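Local coordinates for IPT/TIG domain-containing protein BACOVA_02650 (Bacteroides ovatus, PDB 5E7H), which binds polysaccharide at the cell surface and probably captures xyloglucan before its transport into the periplasm for degradation, at residues A[12-17]-A[163-168]; A[106-111]-A[116-121]; A[234-239]-A[250-255]. All coordinates share one frame; numbering follows the deposited sequence.

Contact 1. Residues A[12-17]-A[163-168]; sequences MPVVGS and QFECFV
Glu165, on a strand of the xyloglucan-binding beta sandwich, pushes its carboxylate under Met12 and Pro13 in a loop of the IPT/TIG domain, so this is a buried interdomain contact. The carbonyl oxygen of Met12 sits over the flat of the carboxylate, nearly straight above its carbon, with Met12 O to Glu165 CD at 3.6 Å. Oxygen thus faces carboxylate without a hydrogen bond. The acid is held from elsewhere: Arg256 makes a salt bridge to OE2, and Ser10 OG bonds to OE1. Its chain folds at the second torsion (chi2 63°), which turns the carboxylate flat toward Met12 and brings CG alongside Val14 CG2, 4.3 Å away. Replacing Glu165 with an alanine would probably leave Arg256 without its carboxylate mate and open a gap beneath the Met12 carbonyl. Water 1 accepts from Val14 N at 2.8 Å and donates to Ser17 OG and, weakly, to Glu165 OE1, a tenuous water link between loop and strand. Beyond it, Val14 to Ser17 form a type II turn. Val14 O takes two bonds there, from Ser17 N at 3.0 Å and, on a lone pair in the carbonyl plane, from Ser17 OG at 2.7 Å.

Contact 2. Residues A[106-111]-A[116-121]; sequences FVVADG and YVSNGT. With NA (sodium ion), chain I.
The loop of a beta hairpin, which joins strands 105-108 and 121-126 in the xyloglucan-binding domain, folds back here so that Ser118 reaches Ala109, and its far arm supplies two backbone oxygens to a sodium site. Ser118 OG is the hub. It accepts from Ala109 N at 3.0 Å along a nearly straight line (164°), donates to Gly120 O at 2.6 Å in the plane of that carbonyl, and receives a third bond from water 2, which also donates to Ala109 O. A chi1 of 68° places OG between its own backbone N and carbonyl carbon, within reach of all three. The methyl of Ala109 presses on the backbone beside this hub, with Ala109 CB 3.4 Å from Val117 C. Toward the strands, Thr121 divides its branches: CG2 lies against Phe106 CB at 3.9 Å, meeting that side chain obliquely, while OG1 lies 3.7 Å from Val108 CG2, the two side chains crossing at about a right angle. At the outer end, Gly111 N makes a weak, bent bond to Tyr116 O. The carbonyls of the residues before and after Gly120 turn to the metal, where Asn92, Asp253 and water 3 also bind. Asn119 O stands 2.6 Å from the sodium ion, and Thr121 O 2.5 Å from it.

Contact 3. Residues A[234-239]-A[250-255]; sequences IGVYAT and VYFDNF. With NA (sodium ion), chain I.
Val236 is the bump, and the hollow it enters lies between two phenylalanine rings, Phe252 and Phe255, reaching across from the facing strand. Its two methyls part company. CG1, anti to the backbone N (chi1 176°), lies over one face of the Phe252 ring, displaced toward the rim, with CZ its nearest ring atom at 4.2 Å. CG2 goes the other way and meets the far end of Phe255 at CZ, 3.9 Å off, the two side chains crossing at a slant. One step along the same face of the strand, Ile234 extends its chain to bring CD1 beside Phe255 CD1 at 4.4 Å, so the second ring is touched by two aliphatic tips. More aromatic surface backs this packing: Phe177 meets Phe252 edge to face, and the Phe164 ring lies against Phe255. Asn254, in a left-handed backbone conformation, probably shifts the strand's alternation, consistent with both rings pointing toward the facing strand though three residues apart. Asp253 leaves the strand on the other side from Phe252 and grips the sodium ion with both carboxylate oxygens, OD1 at 2.6 Å and OD2 at 2.5 Å from the metal. The two segments run nearly antiparallel (169°) with axes 11.0 Å apart and no hydrogen bond between them, the face-to-face packing of opposite sheets in the hydrophobic core of a beta sandwich.

From the N terminus, the chain passes through 12-17 in the IPT/TIG domain, and segment 163-168 comes back against it, where contact 1 closes a very long loop across the domain boundary. Contact 2 is nested inside that loop as a short hairpin closure, and its far arm touches the boundary too: Asn119 OD1 accepts a hydrogen bond from Val15 N. Contact 3 follows in series, closing a short loop between strands of opposite sheets. Strands 160-168 and 246-259 are sheet neighbours, which joins contact 1 to contact 3. The sodium ion and water 3 join contact 2 to contact 3, tying the hairpin loop to strand 246-259 of the same sheet.

Contact 1. Residues A[12-17]-A[163-168]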
ATOM      1  N   MET A  12       0.035   1.463  -6.243  1.00 14.12           N
ATOM      2  CA  MET A  12       0.470   0.133  -6.675  1.00 14.72           C
ATOM      3  C   MET A  12      -0.659  -0.865  -6.465  1.00 15.11           C
ATOM      4  O   MET A  12      -0.523  -1.836  -5.720  1.00 17.16           O
ATOM      5  CB  MET A  12       1.743  -0.299  -5.948  1.00 15.47           C
ATOM      6  CG  MET A  12       2.445  -1.461  -6.654  1.00 15.20           C
ATOM      7  SD  MET A  12       4.122  -1.772  -6.041  1.00 17.53           S
ATOM      8  CE  MET A  12       4.979  -0.461  -6.866  1.00 19.02           C
ATOM      9  N   PRO A  13      -1.776  -0.626  -7.148  1.00 13.99           N
ATOM     10  CA  PRO A  13      -2.909  -1.551  -7.024  1.00 15.14           C
ATOM     11  C   PRO A  13      -2.547  -2.923  -7.538  1.00 16.94           C
ATOM     12  O   PRO A  13      -1.846  -3.070  -8.537  1.00 16.71           O
ATOM     13  CB  PRO A  13      -3.999  -0.896  -7.868  1.00 16.48           C
ATOM     14  CG  PRO A  13      -3.289   0.018  -8.801  1.00 17.96           C
ATOM     15  CD  PRO A  13      -2.051   0.473  -8.083  1.00 15.51           C
ATOM     16  N   VAL A  14      -3.051  -3.942  -6.846  1.00 16.20           N
ATOM     17  CA  VAL A  14      -2.856  -5.323  -7.272  1.00 16.37           C
ATOM     18  C   VAL A  14      -3.482  -5.578  -8.643  1.00 15.64           C
ATOM     19  O   VAL A  14      -4.595  -5.107  -8.951  1.00 16.08           O
ATOM     20  CB  VAL A  14      -3.451  -6.285  -6.200  1.00 16.94           C
ATOM     21  CG1 VAL A  14      -3.391  -7.751  -6.659  1.00 17.97           C
ATOM     22  CG2 VAL A  14      -2.716  -6.117  -4.887  1.00 17.57           C
ATOM     23  N   VAL A  15      -2.785  -6.332  -9.495  1.00 16.43           N
ATOM     24  CA  VAL A  15      -3.339  -6.700 -10.781  1.00 16.82           C
ATOM     25  C   VAL A  15      -4.635  -7.510 -10.584  1.00 16.64           C
ATOM     26  O   VAL A  15      -4.667  -8.475  -9.817  1.00 18.27           O
ATOM     27  CB  VAL A  15      -2.349  -7.522 -11.622  1.00 19.67           C
ATOM     28  CG1 VAL A  15      -2.937  -7.929 -12.922  1.00 19.99           C
ATOM     29  CG2 VAL A  15      -1.060  -6.710 -11.850  1.00 21.90           C
ATOM     30  N   GLY A  16      -5.702  -7.089 -11.244  1.00 15.79           N
ATOM     31  CA  GLY A  16      -6.988  -7.747 -11.093  1.00 16.12           C
ATOM     32  C   GLY A  16      -7.896  -7.062 -10.099  1.00 15.91           C
ATOM     33  O   GLY A  16      -9.021  -7.507  -9.890  1.00 17.07           O
ATOM     34  N   SER A  17      -7.410  -5.999  -9.473  1.00 17.52           N
ATOM     35  CA  SER A  17      -8.206  -5.229  -8.522  1.00 15.51           C
ATOM     36  C   SER A  17      -8.648  -3.912  -9.147  1.00 17.97           C
ATOM     37  O   SER A  17      -8.185  -3.524 -10.227  1.00 17.92           O
ATOM     38  CB  SER A  17      -7.431  -4.983  -7.236  1.00 16.97           C
ATOM     39  OG  SER A  17      -6.455  -3.956  -7.408  1.00 18.76           O
ATOM     40  N   GLN A 163       3.962   3.459   2.600  1.00 12.73           N
ATOM     41  CA  GLN A 163       2.735   2.947   1.984  1.00 13.44           C
ATOM     42  C   GLN A 163       2.847   1.445   1.884  1.00 13.51           C
ATOM     43  O   GLN A 163       3.947   0.890   1.766  1.00 14.31           O
ATOM     44  CB  GLN A 163       2.511   3.510   0.578  1.00 18.46           C
ATOM     45  CG  GLN A 163       2.208   4.950   0.479  1.00 24.35           C
ATOM     46  CD  GLN A 163       1.945   5.344  -0.969  1.00 20.02           C
ATOM     47  OE1 GLN A 163       2.482   4.739  -1.908  1.00 18.43           O
ATOM     48  NE2 GLN A 163       1.125   6.351  -1.147  1.00 21.47           N
ATOM     49  N   PHE A 164       1.703   0.779   1.852  1.00 12.46           N
ATOM     50  CA  PHE A 164       1.681  -0.662   1.601  1.00 12.17           C
ATOM     51  C   PHE A 164       0.276  -1.020   1.198  1.00 13.11           C
ATOM     52  O   PHE A 164      -0.648  -0.263   1.468  1.00 14.83           O
ATOM     53  CB  PHE A 164       2.122  -1.490   2.824  1.00 13.29           C
ATOM     54  CG  PHE A 164       1.420  -1.150   4.114  1.00 14.43           C
ATOM     55  CD1 PHE A 164       1.896  -0.137   4.950  1.00 15.16           C
ATOM     56  CD2 PHE A 164       0.302  -1.867   4.524  1.00 15.55           C
ATOM     57  CE1 PHE A 164       1.250   0.167   6.154  1.00 16.71           C
ATOM     58  CE2 PHE A 164      -0.328  -1.572   5.726  1.00 17.69           C
ATOM     59  CZ  PHE A 164       0.133  -0.557   6.523  1.00 15.60           C
ATOM     60  N   GLU A 165       0.132  -2.172   0.580  1.00 11.47           N
ATOM     61  CA  GLU A 165      -1.190  -2.683   0.249  1.00 12.53           C
ATOM     62  C   GLU A 165      -1.607  -3.610   1.360  1.00 13.52           C
ATOM     63  O   GLU A 165      -0.785  -4.346   1.915  1.00 12.19           O
ATOM     64  CB  GLU A 165      -1.171  -3.407  -1.082  1.00 12.79           C
ATOM     65  CG  GLU A 165      -2.185  -2.889  -2.084  1.00 17.51           C
ATOM     66  CD  GLU A 165      -1.965  -1.439  -2.496  1.00 20.23           C
ATOM     67  OE1 GLU A 165      -2.894  -0.858  -3.084  1.00 20.43           O
ATOM     68  OE2 GLU A 165      -0.869  -0.896  -2.278  1.00 20.59           O
ATOM     69  N   CYS A 166      -2.896  -3.593   1.670  1.00 11.90           N
ATOM     70  CA  CYS A 166      -3.444  -4.392   2.763  1.00 13.06           C
ATOM     71  C   CYS A 166      -4.809  -4.943   2.372  1.00 14.89           C
ATOM     72  O   CYS A 166      -5.606  -4.244   1.739  1.00 14.12           O
ATOM     73  CB  CYS A 166      -3.548  -3.542   4.000  1.00 13.61           C
ATOM     74  SG  CYS A 166      -4.055  -4.426   5.494  1.00 15.83           S
ATOM     75  N   PHE A 167      -5.070  -6.195   2.730  1.00 13.09           N
ATOM     76  CA  PHE A 167      -6.378  -6.810   2.551  1.00 13.68           C
ATOM     77  C   PHE A 167      -6.871  -7.278   3.904  1.00 13.96           C
ATOM     78  O   PHE A 167      -6.205  -8.074   4.550  1.00 14.79           O
ATOM     79  CB  PHE A 167      -6.293  -7.989   1.569  1.00 13.33           C
ATOM     80  CG  PHE A 167      -7.613  -8.708   1.337  1.00 13.37           C
ATOM     81  CD1 PHE A 167      -8.171  -9.521   2.322  1.00 15.69           C
ATOM     82  CD2 PHE A 167      -8.256  -8.616   0.114  1.00 15.81           C
ATOM     83  CE1 PHE A 167      -9.387 -10.189   2.099  1.00 17.58           C
ATOM     84  CE2 PHE A 167      -9.461  -9.303  -0.113  1.00 17.49           C
ATOM     85  CZ  PHE A 167     -10.007 -10.082   0.885  1.00 16.71           C
ATOM     86  N   VAL A 168      -8.027  -6.771   4.318  1.00 12.89           N
ATOM     87  CA  VAL A 168      -8.668  -7.193   5.566  1.00 13.79           C
ATOM     88  C   VAL A 168      -9.953  -7.954   5.221  1.00 15.44           C
ATOM     89  O   VAL A 168     -10.839  -7.413   4.541  1.00 16.00           O
ATOM     90  CB  VAL A 168      -8.997  -5.990   6.463  1.00 14.45           C
ATOM     91  CG1 VAL A 168      -9.803  -6.437   7.710  1.00 16.40           C
ATOM     92  CG2 VAL A 168      -7.719  -5.229   6.845  1.00 15.57           C
TER
HETATM   93  O   HOH W   1      -4.762  -3.100  -4.754  1.00 29.60           O

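Contact 2. Residues A[106-111]-A[116-121]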
ATOM      1  N   PHE A 106       2.718 -16.986   4.353  1.00 17.31           N
ATOM      2  CA  PHE A 106       2.983 -16.356   3.071  1.00 15.76           C
ATOM      3  C   PHE A 106       2.114 -17.053   2.045  1.00 18.46           C
ATOM      4  O   PHE A 106       2.032 -18.290   2.014  1.00 20.53           O
ATOM      5  CB  PHE A 106       4.468 -16.439   2.742  1.00 15.90           C
ATOM      6  CG  PHE A 106       5.269 -15.573   3.636  1.00 14.75           C
ATOM      7  CD1 PHE A 106       5.295 -14.213   3.425  1.00 15.26           C
ATOM      8  CD2 PHE A 106       5.881 -16.091   4.751  1.00 17.41           C
ATOM      9  CE1 PHE A 106       5.956 -13.376   4.286  1.00 15.48           C
ATOM     10  CE2 PHE A 106       6.563 -15.253   5.614  1.00 17.39           C
ATOM     11  CZ  PHE A 106       6.602 -13.895   5.373  1.00 16.50           C
ATOM     12  N   VAL A 107       1.414 -16.260   1.247  1.00 16.61           N
ATOM     13  CA  VAL A 107       0.451 -16.827   0.297  1.00 16.53           C
ATOM     14  C   VAL A 107       0.611 -16.188  -1.074  1.00 15.79           C
ATOM     15  O   VAL A 107       0.978 -15.015  -1.187  1.00 16.08           O
ATOM     16  CB  VAL A 107      -1.006 -16.638   0.788  1.00 22.42           C
ATOM     17  CG1 VAL A 107      -1.202 -17.264   2.172  1.00 24.19           C
ATOM     18  CG2 VAL A 107      -1.389 -15.218   0.825  1.00 23.08           C
ATOM     19  N   VAL A 108       0.342 -16.982  -2.106  1.00 17.29           N
ATOM     20  CA  VAL A 108       0.128 -16.489  -3.467  1.00 15.89           C
ATOM     21  C   VAL A 108      -1.348 -16.696  -3.727  1.00 15.44           C
ATOM     22  O   VAL A 108      -1.836 -17.826  -3.672  1.00 17.65           O
ATOM     23  CB  VAL A 108       0.992 -17.240  -4.492  1.00 18.30           C
ATOM     24  CG1 VAL A 108       0.653 -16.834  -5.929  1.00 20.63           C
ATOM     25  CG2 VAL A 108       2.477 -17.010  -4.213  1.00 19.90           C
ATOM     26  N   ALA A 109      -2.077 -15.615  -3.965  1.00 14.82           N
ATOM     27  CA  ALA A 109      -3.526 -15.715  -4.059  1.00 14.36           C
ATOM     28  C   ALA A 109      -3.926 -16.558  -5.269  1.00 17.29           C
ATOM     29  O   ALA A 109      -3.258 -16.526  -6.302  1.00 16.47           O
ATOM     30  CB  ALA A 109      -4.148 -14.349  -4.129  1.00 16.20           C
ATOM     31  N   ASP A 110      -5.025 -17.300  -5.135  1.00 16.47           N
ATOM     32  CA  ASP A 110      -5.383 -18.343  -6.106  1.00 18.32           C
ATOM     33  C   ASP A 110      -6.729 -18.140  -6.793  1.00 16.91           C
ATOM     34  O   ASP A 110      -7.221 -19.056  -7.471  1.00 19.91           O
ATOM     35  CB  ASP A 110      -5.361 -19.718  -5.429  1.00 22.37           C
ATOM     36  CG  ASP A 110      -6.479 -19.915  -4.408  1.00 27.94           C
ATOM     37  OD1 ASP A 110      -7.312 -19.011  -4.218  1.00 20.48           O
ATOM     38  OD2 ASP A 110      -6.512 -20.990  -3.772  1.00 35.30           O
ATOM     39  N   GLY A 111      -7.328 -16.962  -6.642  1.00 16.90           N
ATOM     40  CA  GLY A 111      -8.579 -16.653  -7.315  1.00 17.23           C
ATOM     41  C   GLY A 111      -9.816 -17.215  -6.683  1.00 21.62           C
ATOM     42  O   GLY A 111     -10.918 -16.976  -7.171  1.00 25.74           O
ATOM     43  N   TYR A 116      -7.737 -13.335  -2.852  1.00 13.13           N
ATOM     44  CA  TYR A 116      -8.287 -13.573  -4.206  1.00 15.99           C
ATOM     45  C   TYR A 116      -7.300 -13.241  -5.312  1.00 14.99           C
ATOM     46  O   TYR A 116      -7.105 -14.085  -6.199  1.00 16.16           O
ATOM     47  CB  TYR A 116      -9.619 -12.826  -4.425  1.00 16.62           C
ATOM     48  CG  TYR A 116     -10.665 -13.179  -3.404  1.00 16.16           C
ATOM     49  CD1 TYR A 116     -11.226 -14.454  -3.368  1.00 19.34           C
ATOM     50  CD2 TYR A 116     -11.077 -12.245  -2.473  1.00 17.24           C
ATOM     51  CE1 TYR A 116     -12.186 -14.773  -2.415  1.00 21.60           C
ATOM     52  CE2 TYR A 116     -12.024 -12.556  -1.520  1.00 19.57           C
ATOM     53  CZ  TYR A 116     -12.567 -13.818  -1.500  1.00 21.55           C
ATOM     54  OH  TYR A 116     -13.516 -14.117  -0.541  1.00 28.13           O
ATOM     55  N   VAL A 117      -6.704 -12.045  -5.281  1.00 12.97           N
ATOM     56  CA  VAL A 117      -5.633 -11.658  -6.185  1.00 13.07           C
ATOM     57  C   VAL A 117      -4.422 -11.209  -5.368  1.00 13.84           C
ATOM     58  O   VAL A 117      -4.559 -10.810  -4.207  1.00 13.25           O
ATOM     59  CB  VAL A 117      -6.078 -10.538  -7.160  1.00 12.12           C
ATOM     60  CG1 VAL A 117      -7.122 -11.083  -8.126  1.00 14.79           C
ATOM     61  CG2 VAL A 117      -6.624  -9.333  -6.430  1.00 14.16           C
ATOM     62  N   SER A 118      -3.235 -11.337  -5.955  1.00 13.62           N
ATOM     63  CA  SER A 118      -2.021 -10.805  -5.347  1.00 13.83           C
ATOM     64  C   SER A 118      -0.987 -10.593  -6.421  1.00 13.76           C
ATOM     65  O   SER A 118      -1.025 -11.219  -7.475  1.00 16.26           O
ATOM     66  CB  SER A 118      -1.472 -11.743  -4.260  1.00 15.54           C
ATOM     67  OG  SER A 118      -0.985 -12.945  -4.798  1.00 14.94           O
ATOM     68  N   ASN A 119      -0.055  -9.686  -6.130  1.00 16.22           N
ATOM     69  CA  ASN A 119       1.126  -9.521  -6.952  1.00 17.59           C
ATOM     70  C   ASN A 119       2.172 -10.456  -6.353  1.00 17.13           C
ATOM     71  O   ASN A 119       2.945 -10.062  -5.476  1.00 21.04           O
ATOM     72  CB  ASN A 119       1.599  -8.064  -6.951  1.00 17.24           C
ATOM     73  CG  ASN A 119       0.786  -7.152  -7.875  1.00 21.33           C
ATOM     74  OD1 ASN A 119      -0.242  -7.530  -8.452  1.00 21.80           O
ATOM     75  ND2 ASN A 119       1.288  -5.930  -8.047  1.00 21.09           N
ATOM     76  N   GLY A 120       2.145 -11.717  -6.767  1.00 17.20           N
ATOM     77  CA  GLY A 120       3.029 -12.713  -6.194  1.00 16.92           C
ATOM     78  C   GLY A 120       2.732 -12.985  -4.738  1.00 16.07           C
ATOM     79  O   GLY A 120       1.585 -13.071  -4.326  1.00 18.01           O
ATOM     80  N   THR A 121       3.796 -13.163  -3.969  1.00 16.07           N
ATOM     81  CA  THR A 121       3.698 -13.533  -2.562  1.00 14.95           C
ATOM     82  C   THR A 121       3.331 -12.357  -1.677  1.00 15.56           C
ATOM     83  O   THR A 121       3.896 -11.285  -1.803  1.00 15.40           O
ATOM     84  CB  THR A 121       5.022 -14.099  -2.093  1.00 16.15           C
ATOM     85  OG1 THR A 121       5.403 -15.172  -2.951  1.00 19.75           O
ATOM     86  CG2 THR A 121       4.916 -14.618  -0.665  1.00 19.48           C
TER
HETATM   87 NA    NA I 508       4.520  -9.534  -3.526  1.00 24.60          NA
HETATM   88  O   HOH W   2      -1.613 -14.417  -7.211  1.00 16.31           O
HETATM   89  O   HOH W   3       4.696  -7.545  -5.223  1.00 27.70           O

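Contact 3. Residues A[234-239]-A[250-255]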
ATOM      1  N   ILE A 234      12.722  -4.426   9.282  1.00 14.31           N
ATOM      2  CA  ILE A 234      11.348  -3.926   9.328  1.00 12.93           C
ATOM      3  C   ILE A 234      10.542  -5.062   9.931  1.00 13.98           C
ATOM      4  O   ILE A 234      10.711  -6.218   9.544  1.00 15.24           O
ATOM      5  CB  ILE A 234      10.810  -3.482   7.941  1.00 13.85           C
ATOM      6  CG1 ILE A 234       9.372  -2.995   8.055  1.00 13.54           C
ATOM      7  CG2 ILE A 234      10.926  -4.616   6.916  1.00 16.12           C
ATOM      8  CD1 ILE A 234       8.833  -2.361   6.784  1.00 15.05           C
ATOM      9  N   GLY A 235       9.660  -4.719  10.865  1.00 13.45           N
ATOM     10  CA  GLY A 235       8.874  -5.722  11.574  1.00 14.69           C
ATOM     11  C   GLY A 235       7.417  -5.324  11.601  1.00 13.37           C
ATOM     12  O   GLY A 235       7.085  -4.154  11.785  1.00 14.79           O
ATOM     13  N   VAL A 236       6.550  -6.307  11.389  1.00 14.07           N
ATOM     14  CA  VAL A 236       5.099  -6.144  11.476  1.00 14.43           C
ATOM     15  C   VAL A 236       4.608  -7.133  12.537  1.00 13.87           C
ATOM     16  O   VAL A 236       4.811  -8.342  12.417  1.00 16.05           O
ATOM     17  CB  VAL A 236       4.411  -6.397  10.122  1.00 14.90           C
ATOM     18  CG1 VAL A 236       2.892  -6.324  10.239  1.00 15.90           C
ATOM     19  CG2 VAL A 236       4.926  -5.401   9.067  1.00 17.11           C
ATOM     20  N   TYR A 237       3.992  -6.621  13.594  1.00 14.76           N
ATOM     21  CA  TYR A 237       3.659  -7.448  14.759  1.00 16.45           C
ATOM     22  C   TYR A 237       2.195  -7.278  15.115  1.00 19.39           C
ATOM     23  O   TYR A 237       1.730  -6.158  15.294  1.00 19.91           O
ATOM     24  CB  TYR A 237       4.504  -7.079  15.981  1.00 17.38           C
ATOM     25  CG  TYR A 237       5.992  -7.007  15.749  1.00 15.26           C
ATOM     26  CD1 TYR A 237       6.561  -5.875  15.167  1.00 15.90           C
ATOM     27  CD2 TYR A 237       6.830  -8.044  16.135  1.00 17.90           C
ATOM     28  CE1 TYR A 237       7.906  -5.791  14.968  1.00 16.60           C
ATOM     29  CE2 TYR A 237       8.187  -7.972  15.927  1.00 19.25           C
ATOM     30  CZ  TYR A 237       8.719  -6.835  15.347  1.00 17.67           C
ATOM     31  OH  TYR A 237      10.078  -6.748  15.133  1.00 20.01           O
ATOM     32  N   ALA A 238       1.480  -8.388  15.265  1.00 16.70           N
ATOM     33  CA  ALA A 238       0.069  -8.331  15.636  1.00 17.25           C
ATOM     34  C   ALA A 238      -0.110  -8.782  17.084  1.00 16.40           C
ATOM     35  O   ALA A 238       0.457  -9.786  17.503  1.00 18.72           O
ATOM     36  CB  ALA A 238      -0.775  -9.213  14.703  1.00 16.92           C
ATOM     37  N   THR A 239      -0.921  -8.047  17.836  1.00 17.86           N
ATOM     38  CA  THR A 239      -1.271  -8.400  19.210  1.00 19.66           C
ATOM     39  C   THR A 239      -2.765  -8.171  19.394  1.00 19.95           C
ATOM     40  O   THR A 239      -3.442  -7.649  18.491  1.00 19.49           O
ATOM     41  CB  THR A 239      -0.510  -7.566  20.244  1.00 21.72           C
ATOM     42  OG1 THR A 239      -0.738  -6.171  20.001  1.00 20.99           O
ATOM     43  CG2 THR A 239       0.976  -7.868  20.205  1.00 21.06           C
ATOM     44  N   VAL A 250      -5.620 -10.930   7.618  1.00 13.78           N
ATOM     45  CA  VAL A 250      -5.067  -9.686   7.076  1.00 14.27           C
ATOM     46  C   VAL A 250      -3.848 -10.016   6.239  1.00 14.76           C
ATOM     47  O   VAL A 250      -2.989 -10.793   6.669  1.00 15.62           O
ATOM     48  CB  VAL A 250      -4.686  -8.703   8.192  1.00 12.37           C
ATOM     49  CG1 VAL A 250      -4.178  -7.380   7.620  1.00 14.12           C
ATOM     50  CG2 VAL A 250      -5.886  -8.466   9.115  1.00 15.83           C
ATOM     51  N   TYR A 251      -3.770  -9.438   5.041  1.00 12.37           N
ATOM     52  CA  TYR A 251      -2.620  -9.641   4.153  1.00 12.82           C
ATOM     53  C   TYR A 251      -1.961  -8.311   3.851  1.00 13.01           C
ATOM     54  O   TYR A 251      -2.638  -7.281   3.819  1.00 12.34           O
ATOM     55  CB  TYR A 251      -3.033 -10.325   2.826  1.00 13.13           C
ATOM     56  CG  TYR A 251      -3.714 -11.658   3.071  1.00 12.41           C
ATOM     57  CD1 TYR A 251      -2.974 -12.809   3.286  1.00 12.56           C
ATOM     58  CD2 TYR A 251      -5.094 -11.740   3.185  1.00 12.44           C
ATOM     59  CE1 TYR A 251      -3.588 -14.010   3.573  1.00 14.93           C
ATOM     60  CE2 TYR A 251      -5.719 -12.940   3.463  1.00 12.42           C
ATOM     61  CZ  TYR A 251      -4.955 -14.073   3.668  1.00 14.01           C
ATOM     62  OH  TYR A 251      -5.534 -15.288   3.968  1.00 15.47           O
ATOM     63  N   PHE A 252      -0.645  -8.357   3.642  1.00 11.79           N
ATOM     64  CA  PHE A 252       0.173  -7.172   3.338  1.00 11.19           C
ATOM     65  C   PHE A 252       1.090  -7.420   2.153  1.00 13.05           C
ATOM     66  O   PHE A 252       1.606  -8.522   1.984  1.00 13.07           O
ATOM     67  CB  PHE A 252       1.081  -6.785   4.520  1.00 11.60           C
ATOM     68  CG  PHE A 252       0.384  -6.526   5.830  1.00 12.90           C
ATOM     69  CD1 PHE A 252       0.025  -7.565   6.677  1.00 14.37           C
ATOM     70  CD2 PHE A 252       0.137  -5.234   6.238  1.00 14.45           C
ATOM     71  CE1 PHE A 252      -0.601  -7.297   7.889  1.00 15.70           C
ATOM     72  CE2 PHE A 252      -0.476  -4.979   7.454  1.00 16.92           C
ATOM     73  CZ  PHE A 252      -0.832  -6.021   8.272  1.00 14.56           C
ATOM     74  N   ASP A 253       1.344  -6.388   1.349  1.00 12.11           N
ATOM     75  CA  ASP A 253       2.361  -6.506   0.295  1.00 11.50           C
ATOM     76  C   ASP A 253       2.903  -5.137  -0.093  1.00 10.38           C
ATOM     77  O   ASP A 253       2.306  -4.098   0.196  1.00 11.62           O
ATOM     78  CB  ASP A 253       1.775  -7.204  -0.934  1.00 12.07           C
ATOM     79  CG  ASP A 253       2.801  -7.914  -1.784  1.00 15.43           C
ATOM     80  OD1 ASP A 253       4.012  -7.890  -1.517  1.00 14.58           O
ATOM     81  OD2 ASP A 253       2.369  -8.542  -2.782  1.00 18.65           O
ATOM     82  N   ASN A 254       4.049  -5.162  -0.762  1.00 11.28           N
ATOM     83  CA  ASN A 254       4.622  -3.988  -1.445  1.00 12.27           C
ATOM     84  C   ASN A 254       4.788  -2.787  -0.528  1.00 11.69           C
ATOM     85  O   ASN A 254       4.387  -1.660  -0.830  1.00 12.87           O
ATOM     86  CB  ASN A 254       3.790  -3.624  -2.669  1.00 14.02           C
ATOM     87  CG  ASN A 254       4.046  -4.568  -3.804  1.00 16.70           C
ATOM     88  OD1 ASN A 254       5.184  -5.004  -4.019  1.00 18.11           O
ATOM     89  ND2 ASN A 254       3.003  -4.900  -4.539  1.00 20.22           N
ATOM     90  N   PHE A 255       5.431  -3.022   0.603  1.00 11.67           N
ATOM     91  CA  PHE A 255       5.850  -1.916   1.437  1.00 12.19           C
ATOM     92  C   PHE A 255       6.792  -1.036   0.630  1.00 11.63           C
ATOM     93  O   PHE A 255       7.682  -1.545  -0.062  1.00 11.53           O
ATOM     94  CB  PHE A 255       6.557  -2.404   2.715  1.00 11.71           C
ATOM     95  CG  PHE A 255       5.661  -3.169   3.657  1.00 11.71           C
ATOM     96  CD1 PHE A 255       4.982  -2.510   4.674  1.00 14.18           C
ATOM     97  CD2 PHE A 255       5.503  -4.551   3.526  1.00 13.33           C
ATOM     98  CE1 PHE A 255       4.145  -3.213   5.541  1.00 14.77           C
ATOM     99  CE2 PHE A 255       4.658  -5.255   4.386  1.00 15.06           C
ATOM    100  CZ  PHE A 255       3.985  -4.578   5.386  1.00 14.64           C
TER
HETATM  101 NA    NA I 508       4.520  -9.534  -3.526  1.00 24.60          NA
HETATM  102  O   HOH W   3       4.696  -7.545  -5.223  1.00 27.70           O